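Local coordinates for protein PTS system, IIA component (Streptococcus pneumoniae serotype 4, PDB 5T3U) that probably relays phosphoryl groups as the cytoplasmic IIA component of a phosphotransferase system associated with fucose utilization, at residues 10-15 and 58-63; 42-45 and 49-52; 63-68 and 94-99; 72-77 and 104-109; 81-86 and 98-103. All coordinates share one frame; numbering follows the deposited sequence.

Contact 1: 10-15 and 58-63; sequences GILVAS and KNQVDE
OE1 of Gln60, whose CB rests on Leu12, accepts a hydrogen bond from Arg40 NH1, a nitrogen that the carboxylate of Glu63 also holds in a salt bridge, while NE2 of the same amide makes a weak hydrogen bond to the carbonyl oxygen of Thr41. The bend at chi2 (-75°) turns the chain beyond CG towards Arg40 and Thr41 of strand 39-44, and the greasy base of the residue is left facing strand 7-16. Leu12 fills that side. With CG anti to the backbone N (chi1 175°), its fork straddles the CB of Gln60, CD1 standing 3.9 Å and CD2 4.0 Å from that carbon. CD2 also leans on the valine one residue further along the helix, reaching Val61 CG2 at 3.6 Å. Leucine crosses both helical side chains at about a right angle, so methyls touch at points and do not lie alongside one another. The contact illustrates how a helix is laid on a parallel sheet: helix 50-65 presents one face to the strand, where Phe57 and Leu64 of the same helix also touch Leu12, and Val61 touches Phe90 of helix 81-90. On the outer surface of the helix, Lys58 NZ and Asp62 OD2 form a salt bridge of 2.9 Å, one turn apart, using the syn lone pair of the oxygen. The chemistry is thus divided by depth: dispersion joins helix to strand in the buried interior, while polar bonds lie beside the contact and on the outer flank of the helix, where their desolvation should cost less.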
# COMPACT_ATOMS: atom_id res chain seq x y z
N GLY A 10 -14.67 -4.21 -12.29
CA GLY A 10 -13.99 -2.91 -12.16
C GLY A 10 -13.31 -2.77 -10.79
O GLY A 10 -13.58 -3.55 -9.86
N ILE A 11 -12.41 -1.81 -10.66
CA ILE A 11 -11.69 -1.68 -9.41
C ILE A 11 -11.69 -0.23 -9.03
O ILE A 11 -11.29 0.61 -9.81
CB ILE A 11 -10.21 -2.21 -9.49
CG1 ILE A 11 -10.16 -3.70 -9.88
CG2 ILE A 11 -9.43 -1.98 -8.14
CD1 ILE A 11 -8.75 -4.13 -10.26
N LEU A 12 -12.14 0.07 -7.82
CA LEU A 12 -11.94 1.42 -7.31
C LEU A 12 -10.94 1.37 -6.16
O LEU A 12 -11.11 0.60 -5.22
CB LEU A 12 -13.26 2.01 -6.81
CG LEU A 12 -13.19 3.38 -6.12
CD1 LEU A 12 -12.71 4.52 -7.06
CD2 LEU A 12 -14.54 3.71 -5.54
N VAL A 13 -9.89 2.18 -6.24
CA VAL A 13 -8.88 2.21 -5.18
C VAL A 13 -9.10 3.52 -4.47
O VAL A 13 -8.97 4.59 -5.10
CB VAL A 13 -7.44 2.22 -5.74
CG1 VAL A 13 -6.44 1.94 -4.64
CG2 VAL A 13 -7.26 1.22 -6.87
N ALA A 14 -9.40 3.46 -3.18
CA ALA A 14 -9.74 4.68 -2.45
C ALA A 14 -8.96 4.82 -1.15
O ALA A 14 -8.76 3.85 -0.47
CB ALA A 14 -11.23 4.72 -2.15
N SER A 15 -8.54 6.04 -0.80
CA SER A 15 -7.81 6.23 0.44
C SER A 15 -7.91 7.68 0.91
O SER A 15 -8.26 8.57 0.12
CB SER A 15 -6.32 5.91 0.20
OG SER A 15 -5.77 6.88 -0.67
N LYS A 58 -19.64 7.50 -4.23
CA LYS A 58 -20.82 6.81 -4.72
C LYS A 58 -20.83 6.82 -6.24
O LYS A 58 -21.04 5.79 -6.86
CB LYS A 58 -22.10 7.45 -4.15
CG LYS A 58 -23.42 6.84 -4.67
CD LYS A 58 -24.64 7.68 -4.19
CE LYS A 58 -25.99 6.97 -4.46
NZ LYS A 58 -26.15 6.63 -5.93
N ASN A 59 -20.59 7.99 -6.83
CA ASN A 59 -20.53 8.15 -8.28
C ASN A 59 -19.48 7.30 -8.98
O ASN A 59 -19.73 6.75 -10.04
CB ASN A 59 -20.33 9.64 -8.64
CG ASN A 59 -21.62 10.46 -8.52
OD1 ASN A 59 -22.72 9.92 -8.37
ND2 ASN A 59 -21.48 11.79 -8.58
N GLN A 60 -18.28 7.19 -8.39
CA GLN A 60 -17.23 6.30 -8.95
C GLN A 60 -17.67 4.84 -8.99
O GLN A 60 -17.44 4.15 -10.00
CB GLN A 60 -15.90 6.40 -8.16
CG GLN A 60 -15.26 7.77 -8.12
CD GLN A 60 -14.60 8.15 -9.42
OE1 GLN A 60 -15.28 8.40 -10.42
NE2 GLN A 60 -13.25 8.21 -9.41
N VAL A 61 -18.30 4.35 -7.91
CA VAL A 61 -18.73 2.94 -7.90
C VAL A 61 -19.88 2.70 -8.90
O VAL A 61 -19.84 1.74 -9.68
CB VAL A 61 -19.13 2.43 -6.50
CG1 VAL A 61 -19.69 1.00 -6.59
CG2 VAL A 61 -17.94 2.43 -5.53
N ASP A 62 -20.88 3.59 -8.89
CA ASP A 62 -22.03 3.51 -9.81
C ASP A 62 -21.58 3.49 -11.26
O ASP A 62 -22.01 2.65 -12.05
CB ASP A 62 -22.98 4.70 -9.60
CG ASP A 62 -23.74 4.64 -8.29
OD1 ASP A 62 -23.81 3.56 -7.67
OD2 ASP A 62 -24.29 5.69 -7.88
N GLU A 63 -20.69 4.41 -11.62
CA GLU A 63 -20.20 4.48 -12.99
C GLU A 63 -19.38 3.28 -13.44
O GLU A 63 -19.43 2.87 -14.59
CB GLU A 63 -19.47 5.80 -13.24
CG GLU A 63 -20.45 6.95 -13.33
CD GLU A 63 -19.80 8.31 -13.16
OE1 GLU A 63 -20.46 9.18 -12.54
OE2 GLU A 63 -18.65 8.51 -13.63

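Contact 2: 42-45 and 49-52; sequences LGLM and NIVE
Leu44 extends CG anti to its backbone N (chi1 172°), which carries its fork from the end of strand 39-44 towards the start of helix 50-65, while Asn49 folds its amide back over the first turn of that helix (chi1 63°). The leucine makes two modest contacts: CD1 stands 4.2 Å from the backbone O of Asn49, and CD2 lies 4.3 Å from Ile50 CG2. Neither is tight, and no hydrogen bond joins the two segments; the polar work is done within the turn 49-52. There Asn49 occupies the N-cap position. Its OD1 takes two backbone donors, Val51 N at 2.7 Å, in the carbonyl plane on a lone pair, and Glu52 N at 2.9 Å, which is tilted 28° out of that plane. The return bond runs from Asn49 N to Glu52 OE1 at 2.8 Å, on the anti lone pair of the carboxylate, and the reciprocal pair makes a textbook capping box. Amide groups that have no earlier carbonyl to bond to are thereby satisfied, and the glutamate near the positive end of the helix dipole is probably favoured as an anion. Beyond the capped turn, Ile50 carries its chain away from the leucine, and its side chain lies about 4 Å from a polyethylene glycol molecule probably left from crystallisation. The contact therefore closes the short connection between edge strand 39-44 and helix 50-65: Phe53 of the helix covers Leu44, Ser81 at the start of helix 81-90 touches both Leu44 and Ile50, and Met45 packs on Met25 of the second subunit.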
# COMPACT_ATOMS: atom_id res chain seq x y z
N LEU A 42 -9.66 7.29 -5.89
CA LEU A 42 -10.21 8.47 -5.23
C LEU A 42 -9.44 8.71 -3.94
O LEU A 42 -9.29 7.80 -3.14
CB LEU A 42 -11.69 8.25 -4.92
CG LEU A 42 -12.52 9.45 -4.45
CD1 LEU A 42 -12.50 10.56 -5.53
CD2 LEU A 42 -13.98 8.97 -4.18
N GLY A 43 -8.97 9.95 -3.75
CA GLY A 43 -8.31 10.32 -2.51
C GLY A 43 -9.10 11.37 -1.74
O GLY A 43 -9.56 12.34 -2.32
N LEU A 44 -9.25 11.16 -0.43
CA LEU A 44 -9.83 12.15 0.44
C LEU A 44 -8.70 13.05 0.93
O LEU A 44 -7.90 12.67 1.77
CB LEU A 44 -10.57 11.47 1.61
CG LEU A 44 -11.07 12.39 2.75
CD1 LEU A 44 -11.94 13.51 2.20
CD2 LEU A 44 -11.81 11.58 3.80
N MET A 45 -8.64 14.25 0.37
CA MET A 45 -7.51 15.15 0.56
C MET A 45 -7.63 15.97 1.85
O MET A 45 -8.74 16.11 2.39
CB MET A 45 -7.35 16.03 -0.68
CG MET A 45 -7.18 15.22 -1.98
SD MET A 45 -5.78 14.05 -1.90
CE MET A 45 -4.39 15.19 -2.01
N ASN A 49 -14.10 17.62 3.12
CA ASN A 49 -14.99 17.01 4.13
C ASN A 49 -15.63 15.74 3.57
O ASN A 49 -15.62 15.53 2.37
CB ASN A 49 -16.06 18.01 4.60
CG ASN A 49 -16.96 18.43 3.47
OD1 ASN A 49 -17.79 17.64 3.02
ND2 ASN A 49 -16.76 19.64 2.97
N ILE A 50 -16.18 14.91 4.45
CA ILE A 50 -16.78 13.65 4.03
C ILE A 50 -18.12 13.82 3.29
O ILE A 50 -18.65 12.84 2.75
CB ILE A 50 -16.97 12.63 5.20
CG1 ILE A 50 -17.80 13.25 6.33
CG2 ILE A 50 -15.58 12.16 5.74
CD1 ILE A 50 -18.13 12.30 7.45
N VAL A 51 -18.64 15.05 3.25
CA VAL A 51 -19.95 15.30 2.62
C VAL A 51 -19.73 15.36 1.12
O VAL A 51 -20.42 14.64 0.38
CB VAL A 51 -20.68 16.57 3.20
CG1 VAL A 51 -21.87 17.00 2.30
CG2 VAL A 51 -21.10 16.32 4.64
N GLU A 52 -18.76 16.15 0.67
CA GLU A 52 -18.40 16.17 -0.76
C GLU A 52 -17.79 14.83 -1.22
O GLU A 52 -18.13 14.31 -2.28
CB GLU A 52 -17.48 17.35 -1.10
CG GLU A 52 -16.02 17.22 -0.59
CD GLU A 52 -15.27 18.57 -0.44
OE1 GLU A 52 -14.77 18.89 0.67
OE2 GLU A 52 -15.17 19.31 -1.45

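Contact 3: 63-68 and 94-99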
# COMPACT_ATOMS: atom_id res chain seq x y z
N GLU A 63 -20.69 4.41 -11.62
CA GLU A 63 -20.20 4.48 -12.99
C GLU A 63 -19.38 3.28 -13.44
O GLU A 63 -19.43 2.87 -14.59
CB GLU A 63 -19.47 5.80 -13.24
CG GLU A 63 -20.45 6.95 -13.33
CD GLU A 63 -19.80 8.31 -13.16
OE1 GLU A 63 -20.46 9.18 -12.54
OE2 GLU A 63 -18.65 8.51 -13.63
N LEU A 64 -18.66 2.68 -12.50
CA LEU A 64 -17.90 1.48 -12.79
C LEU A 64 -18.89 0.34 -13.02
O LEU A 64 -18.66 -0.51 -13.87
CB LEU A 64 -16.86 1.20 -11.69
CG LEU A 64 -15.54 2.00 -11.81
CD1 LEU A 64 -14.63 1.83 -10.57
CD2 LEU A 64 -14.75 1.66 -13.10
N LEU A 65 -19.99 0.33 -12.28
CA LEU A 65 -21.04 -0.69 -12.50
C LEU A 65 -21.78 -0.59 -13.84
O LEU A 65 -22.41 -1.59 -14.28
CB LEU A 65 -22.02 -0.80 -11.31
CG LEU A 65 -21.50 -1.39 -9.98
CD1 LEU A 65 -22.42 -0.96 -8.81
CD2 LEU A 65 -21.33 -2.91 -10.03
N ASP A 66 -21.69 0.56 -14.50
CA ASP A 66 -22.28 0.68 -15.84
C ASP A 66 -21.51 -0.14 -16.85
O ASP A 66 -22.07 -0.49 -17.89
CB ASP A 66 -22.32 2.12 -16.34
CG ASP A 66 -23.24 3.00 -15.54
OD1 ASP A 66 -24.28 2.51 -15.04
OD2 ASP A 66 -22.91 4.21 -15.40
N SER A 67 -20.23 -0.43 -16.55
CA SER A 67 -19.28 -1.07 -17.48
C SER A 67 -18.73 -2.39 -17.00
O SER A 67 -17.95 -3.02 -17.71
CB SER A 67 -18.04 -0.18 -17.66
OG SER A 67 -18.37 0.99 -18.36
N ASN A 68 -19.08 -2.78 -15.78
CA ASN A 68 -18.52 -3.99 -15.21
C ASN A 68 -19.62 -4.67 -14.46
O ASN A 68 -20.45 -3.97 -13.90
CB ASN A 68 -17.37 -3.65 -14.22
CG ASN A 68 -16.23 -2.93 -14.86
OD1 ASN A 68 -16.17 -1.70 -14.85
ND2 ASN A 68 -15.32 -3.68 -15.45
N ASP A 94 -24.50 -6.90 -3.38
CA ASP A 94 -23.60 -8.02 -3.57
C ASP A 94 -22.57 -7.85 -4.70
O ASP A 94 -21.50 -8.47 -4.66
CB ASP A 94 -24.38 -9.31 -3.80
CG ASP A 94 -25.11 -9.79 -2.54
OD1 ASP A 94 -24.81 -9.34 -1.41
OD2 ASP A 94 -26.01 -10.64 -2.71
N SER A 95 -22.89 -7.03 -5.70
CA SER A 95 -21.96 -6.80 -6.82
C SER A 95 -20.75 -5.92 -6.40
O SER A 95 -19.82 -5.73 -7.19
CB SER A 95 -22.67 -6.13 -7.97
OG SER A 95 -23.16 -4.89 -7.52
N VAL A 96 -20.77 -5.40 -5.18
CA VAL A 96 -19.66 -4.55 -4.72
C VAL A 96 -18.96 -5.20 -3.56
O VAL A 96 -19.56 -5.40 -2.50
CB VAL A 96 -20.13 -3.15 -4.30
CG1 VAL A 96 -18.97 -2.33 -3.68
CG2 VAL A 96 -20.74 -2.40 -5.49
N ASP A 97 -17.69 -5.55 -3.77
CA ASP A 97 -16.86 -6.05 -2.68
C ASP A 97 -15.96 -4.96 -2.12
O ASP A 97 -15.59 -4.03 -2.83
CB ASP A 97 -16.03 -7.25 -3.13
CG ASP A 97 -16.87 -8.49 -3.25
OD1 ASP A 97 -17.51 -8.87 -2.24
OD2 ASP A 97 -16.92 -9.06 -4.37
N ILE A 98 -15.62 -5.10 -0.84
CA ILE A 98 -14.75 -4.13 -0.15
C ILE A 98 -13.61 -4.86 0.55
O ILE A 98 -13.84 -5.67 1.44
CB ILE A 98 -15.53 -3.28 0.90
CG1 ILE A 98 -16.79 -2.63 0.25
CG2 ILE A 98 -14.57 -2.21 1.52
CD1 ILE A 98 -17.76 -2.04 1.25
N VAL A 99 -12.37 -4.59 0.11
CA VAL A 99 -11.18 -5.20 0.75
C VAL A 99 -10.33 -4.06 1.28
O VAL A 99 -9.95 -3.16 0.52
CB VAL A 99 -10.38 -6.13 -0.21
CG1 VAL A 99 -9.18 -6.77 0.51
CG2 VAL A 99 -11.28 -7.23 -0.75
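The C-terminal part of helix 50-65 meets the start of strand 96-100, the outermost strand of the sheet within this chain, through Leu65, whose side chain reaches across to Ser95 and Val96. The two methyls of the leucine divide the work. CD2 lies 3.7 Å from Ser95 OG and 4.1 Å from Ser95 CB, so the hydroxyl rests against an apolar group at this point; CD1 touches Val96 CG2 at 4.0 Å, the two side chains crossing at about a right angle. The serine oxygen stands between its own backbone N and carbonyl carbon (chi1 61°), a setting that turns it towards the leucine. Leu65 and Ser95 stay partly exposed while Val96 is buried. In the alpha/beta layout of the EIIA-Man family, helices flank a parallel sheet, and this pair joins the tail of one such helix to a strand two places away from strand 7-16, with strand 68-75 lying between. Val71 of that intervening strand also touches Leu65, and Leu93 in the loop before strand 96-100 covers it further. Val96 faces inwards against Phe90 of helix 81-90 and Val73, while its backbone oxygen accepts a hydrogen bond from Lys135 NZ of the second subunit.

Contact 4: 72-77 and 104-109; sequences IVLTDL and IPLLVE
Leu74 drives its forked end between two consecutive leucines of helix 104-112, and here the packing is close. Its CD1 comes 3.8 Å from Leu107 CD1, while its CD2 lies 3.9 Å from Leu106 CD2. A chi1 of -59° sets the CG of Leu74 beside its backbone N and sends the methyls towards the helix; both partners hold CG anti to their own backbone N and slant across the strand leucine. All three side chains are buried. The far flank of the helix is more open: Pro105, Val108 and Glu109 are partly exposed and face other neighbours, Pro105 packing on Asp76 of the second subunit. Strand 68-75 is a central strand of the parallel sheet, and helix 104-112 covers the sheet face opposite helix 50-65. Ile11 and Val13 of strand 7-16 touch Leu107 as well, and Val99 of strand 96-100 touches Leu106. Since only hydrocarbon groups meet here, the hold should come from the hydrophobic effect and close fit, with no polar bond across it.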
# COMPACT_ATOMS: atom_id res chain seq x y z
N ILE A 72 -14.70 -4.28 -7.16
CA ILE A 72 -13.96 -4.39 -5.92
C ILE A 72 -13.47 -3.00 -5.53
O ILE A 72 -12.82 -2.31 -6.31
CB ILE A 72 -12.81 -5.44 -6.01
CG1 ILE A 72 -13.39 -6.80 -6.43
CG2 ILE A 72 -12.06 -5.63 -4.62
CD1 ILE A 72 -12.33 -7.82 -6.73
N VAL A 73 -13.86 -2.57 -4.34
CA VAL A 73 -13.36 -1.37 -3.73
C VAL A 73 -12.19 -1.76 -2.83
O VAL A 73 -12.33 -2.62 -1.93
CB VAL A 73 -14.47 -0.66 -2.89
CG1 VAL A 73 -13.95 0.62 -2.26
CG2 VAL A 73 -15.70 -0.36 -3.75
N LEU A 74 -11.03 -1.16 -3.08
CA LEU A 74 -9.86 -1.31 -2.20
C LEU A 74 -9.74 -0.05 -1.37
O LEU A 74 -9.74 1.06 -1.92
CB LEU A 74 -8.59 -1.53 -3.01
CG LEU A 74 -8.56 -2.74 -3.95
CD1 LEU A 74 -7.17 -2.81 -4.63
CD2 LEU A 74 -8.93 -4.06 -3.25
N THR A 75 -9.69 -0.21 -0.05
CA THR A 75 -9.51 0.95 0.82
C THR A 75 -8.24 0.80 1.68
O THR A 75 -7.75 -0.31 1.91
CB THR A 75 -10.72 1.18 1.73
OG1 THR A 75 -10.81 0.08 2.63
CG2 THR A 75 -12.05 1.32 0.89
N ASP A 76 -7.73 1.94 2.13
CA ASP A 76 -6.42 1.98 2.77
C ASP A 76 -6.38 1.30 4.13
O ASP A 76 -5.44 0.57 4.41
CB ASP A 76 -5.85 3.42 2.81
CG ASP A 76 -6.84 4.48 3.34
OD1 ASP A 76 -8.04 4.18 3.54
OD2 ASP A 76 -6.38 5.64 3.51
N LEU A 77 -7.40 1.53 4.96
CA LEU A 77 -7.46 0.89 6.26
C LEU A 77 -8.90 0.87 6.84
O LEU A 77 -9.73 1.73 6.51
CB LEU A 77 -6.46 1.57 7.21
CG LEU A 77 -6.80 2.88 7.89
CD1 LEU A 77 -5.61 3.34 8.75
CD2 LEU A 77 -7.21 4.00 6.93
N ILE A 104 0.42 -3.48 -2.81
CA ILE A 104 0.64 -3.53 -4.26
C ILE A 104 0.33 -4.94 -4.80
O ILE A 104 -0.34 -5.06 -5.81
CB ILE A 104 2.05 -2.99 -4.64
CG1 ILE A 104 1.99 -1.47 -4.73
CG2 ILE A 104 2.63 -3.61 -5.97
CD1 ILE A 104 1.17 -0.92 -5.89
N PRO A 105 0.76 -6.01 -4.11
CA PRO A 105 0.43 -7.35 -4.62
C PRO A 105 -1.07 -7.62 -4.86
O PRO A 105 -1.42 -8.24 -5.88
CB PRO A 105 0.96 -8.28 -3.53
CG PRO A 105 2.17 -7.52 -3.00
CD PRO A 105 1.68 -6.10 -2.95
N LEU A 106 -1.95 -7.20 -3.94
CA LEU A 106 -3.40 -7.28 -4.16
C LEU A 106 -3.84 -6.51 -5.41
O LEU A 106 -4.54 -7.06 -6.28
CB LEU A 106 -4.17 -6.77 -2.94
CG LEU A 106 -5.73 -6.95 -2.98
CD1 LEU A 106 -6.19 -8.37 -3.24
CD2 LEU A 106 -6.33 -6.46 -1.66
N LEU A 107 -3.43 -5.23 -5.50
CA LEU A 107 -3.87 -4.38 -6.61
C LEU A 107 -3.41 -4.96 -7.95
O LEU A 107 -4.21 -5.14 -8.86
CB LEU A 107 -3.42 -2.91 -6.44
CG LEU A 107 -3.86 -1.96 -7.59
CD1 LEU A 107 -5.39 -2.03 -7.88
CD2 LEU A 107 -3.41 -0.50 -7.33
N VAL A 108 -2.12 -5.30 -8.06
CA VAL A 108 -1.59 -5.96 -9.25
C VAL A 108 -2.36 -7.21 -9.66
O VAL A 108 -2.68 -7.38 -10.82
CB VAL A 108 -0.08 -6.31 -9.08
CG1 VAL A 108 0.39 -7.25 -10.23
CG2 VAL A 108 0.74 -5.04 -9.04
N GLU A 109 -2.62 -8.11 -8.70
CA GLU A 109 -3.31 -9.34 -9.00
C GLU A 109 -4.76 -9.10 -9.47
O GLU A 109 -5.24 -9.77 -10.38
CB GLU A 109 -3.34 -10.25 -7.75
CG GLU A 109 -4.22 -11.50 -7.90
CD GLU A 109 -3.87 -12.35 -9.14
OE1 GLU A 109 -2.68 -12.42 -9.53
OE2 GLU A 109 -4.81 -12.95 -9.72

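Contact 5: 81-86 and 98-103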
# COMPACT_ATOMS: atom_id res chain seq x y z
N SER A 81 -12.24 6.91 6.48
CA SER A 81 -13.48 7.44 5.90
C SER A 81 -13.83 6.75 4.56
O SER A 81 -14.99 6.42 4.36
CB SER A 81 -13.46 8.96 5.73
OG SER A 81 -13.36 9.63 6.99
N PRO A 82 -12.83 6.52 3.66
CA PRO A 82 -13.17 5.74 2.46
C PRO A 82 -13.85 4.41 2.80
O PRO A 82 -14.88 4.05 2.19
CB PRO A 82 -11.80 5.50 1.77
CG PRO A 82 -10.99 6.72 2.19
CD PRO A 82 -11.40 6.94 3.64
N ASN A 83 -13.30 3.68 3.77
CA ASN A 83 -13.93 2.41 4.13
C ASN A 83 -15.31 2.61 4.77
O ASN A 83 -16.20 1.83 4.50
CB ASN A 83 -13.10 1.58 5.08
CG ASN A 83 -13.45 0.11 5.00
OD1 ASN A 83 -14.08 -0.44 5.90
ND2 ASN A 83 -13.08 -0.52 3.92
N ASN A 84 -15.45 3.63 5.64
CA ASN A 84 -16.75 3.88 6.30
C ASN A 84 -17.86 4.15 5.28
O ASN A 84 -18.96 3.60 5.37
CB ASN A 84 -16.66 5.05 7.28
CG ASN A 84 -15.87 4.73 8.55
OD1 ASN A 84 -15.73 3.56 8.96
ND2 ASN A 84 -15.36 5.77 9.18
N VAL A 85 -17.54 5.01 4.32
CA VAL A 85 -18.44 5.38 3.25
C VAL A 85 -18.80 4.18 2.36
O VAL A 85 -19.99 3.93 2.08
CB VAL A 85 -17.85 6.58 2.44
CG1 VAL A 85 -18.59 6.81 1.15
CG2 VAL A 85 -17.88 7.86 3.27
N ALA A 86 -17.79 3.41 1.94
CA ALA A 86 -18.03 2.25 1.09
C ALA A 86 -19.03 1.27 1.74
O ALA A 86 -19.97 0.79 1.08
CB ALA A 86 -16.73 1.53 0.78
N ILE A 98 -15.62 -5.10 -0.84
CA ILE A 98 -14.75 -4.13 -0.15
C ILE A 98 -13.61 -4.86 0.55
O ILE A 98 -13.84 -5.67 1.44
CB ILE A 98 -15.53 -3.28 0.90
CG1 ILE A 98 -16.79 -2.63 0.25
CG2 ILE A 98 -14.57 -2.21 1.52
CD1 ILE A 98 -17.76 -2.04 1.25
N VAL A 99 -12.37 -4.59 0.11
CA VAL A 99 -11.18 -5.20 0.75
C VAL A 99 -10.33 -4.06 1.28
O VAL A 99 -9.95 -3.16 0.52
CB VAL A 99 -10.38 -6.13 -0.21
CG1 VAL A 99 -9.18 -6.77 0.51
CG2 VAL A 99 -11.28 -7.23 -0.75
N THR A 100 -10.07 -4.06 2.58
CA THR A 100 -9.31 -2.97 3.16
C THR A 100 -7.84 -3.35 3.42
O THR A 100 -7.47 -4.51 3.27
CB THR A 100 -9.98 -2.36 4.44
OG1 THR A 100 -9.32 -1.14 4.76
CG2 THR A 100 -9.85 -3.28 5.61
N GLY A 101 -7.00 -2.37 3.78
CA GLY A 101 -5.59 -2.67 4.08
C GLY A 101 -4.79 -3.16 2.88
O GLY A 101 -3.78 -3.87 3.05
N PHE A 102 -5.19 -2.77 1.66
CA PHE A 102 -4.57 -3.28 0.44
C PHE A 102 -3.08 -2.94 0.29
O PHE A 102 -2.60 -1.92 0.81
CB PHE A 102 -5.34 -2.82 -0.82
CG PHE A 102 -5.06 -1.39 -1.25
CD1 PHE A 102 -5.86 -0.34 -0.81
CD2 PHE A 102 -4.04 -1.11 -2.15
CE1 PHE A 102 -5.61 1.00 -1.22
CE2 PHE A 102 -3.78 0.21 -2.56
CZ PHE A 102 -4.57 1.26 -2.09
N ASN A 103 -2.39 -3.77 -0.48
CA ASN A 103 -0.99 -3.56 -0.80
C ASN A 103 -0.80 -3.67 -2.32
O ASN A 103 -1.77 -3.88 -3.06
CB ASN A 103 -0.09 -4.53 -0.00
CG ASN A 103 -0.44 -5.98 -0.23
OD1 ASN A 103 -1.28 -6.29 -1.09
ND2 ASN A 103 0.19 -6.89 0.53
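Ile98 begins the run with two separate touches on helix 81-90. Its CD1 lies 3.7 Å from Ala86 CB and slightly nearer, 3.6 Å, to Ala86 C, whereas its CG2 sits 3.3 Å from Asn83 ND2. The chi1 of -52° places CG1 beside the backbone N and CG2 beside the carbonyl carbon; CG1 carries CD1 towards Ala86 while CG2 faces Asn83, three residues earlier and a little less than one turn away. The small alanine lets the isoleucine tip come right up to the helix backbone. Val99 turns to the other face of the sheet. Strand 96-100 closes a beta-alpha-beta crossover that leaves strand 68-75, passes through helix 81-90 and returns beside it; the axes of 81-86 and 98-100 run nearly antiparallel (159°), 9.9 Å apart at closest approach. Thr100 then offers its CB to Asn83 ND2 at 3.6 Å, the side chains crossing at about a right angle. That nitrogen finds its polar partner in Thr75 OG1, which is also hydrogen-bonded to Thr100 OG1, so one threonine hydroxyl of strand 68-75 ties the helix asparagine to the strand threonine in the buried interior. Gly101 follows with a positive phi (65°), and its O accepts from Asn103 ND2 of the second subunit, next to the antiparallel pairing by which Val99 and Thr100 carry the sheet into that subunit. Asn103 ends the run as N-cap of helix 104-112, its OD1 accepting from Leu106 N.

How the contacts relate
Contacts 1, 4 and 5 are buried, whereas contacts 2 and 3 lie partly at the surface. Contacts 1, 2 and 3 follow helix 50-65 from its N-terminal cap to its C-terminal part, and contacts 3 and 5 share strand 96-100. Contacts 1 and 4 sit on neighbouring strands, joined by probable backbone hydrogen bonds, such as Ala14 N to Leu74 O at 2.7 Å, and cover the sheet with helices on its two faces. Chemistry changes with place: contact 4 is pure hydrocarbon, contact 5 buries an asparagine whose ND2 bonds to Thr75, and contact 2 is a loose apolar touch beside a capped helix start, about 20 Å from contact 3 between centres.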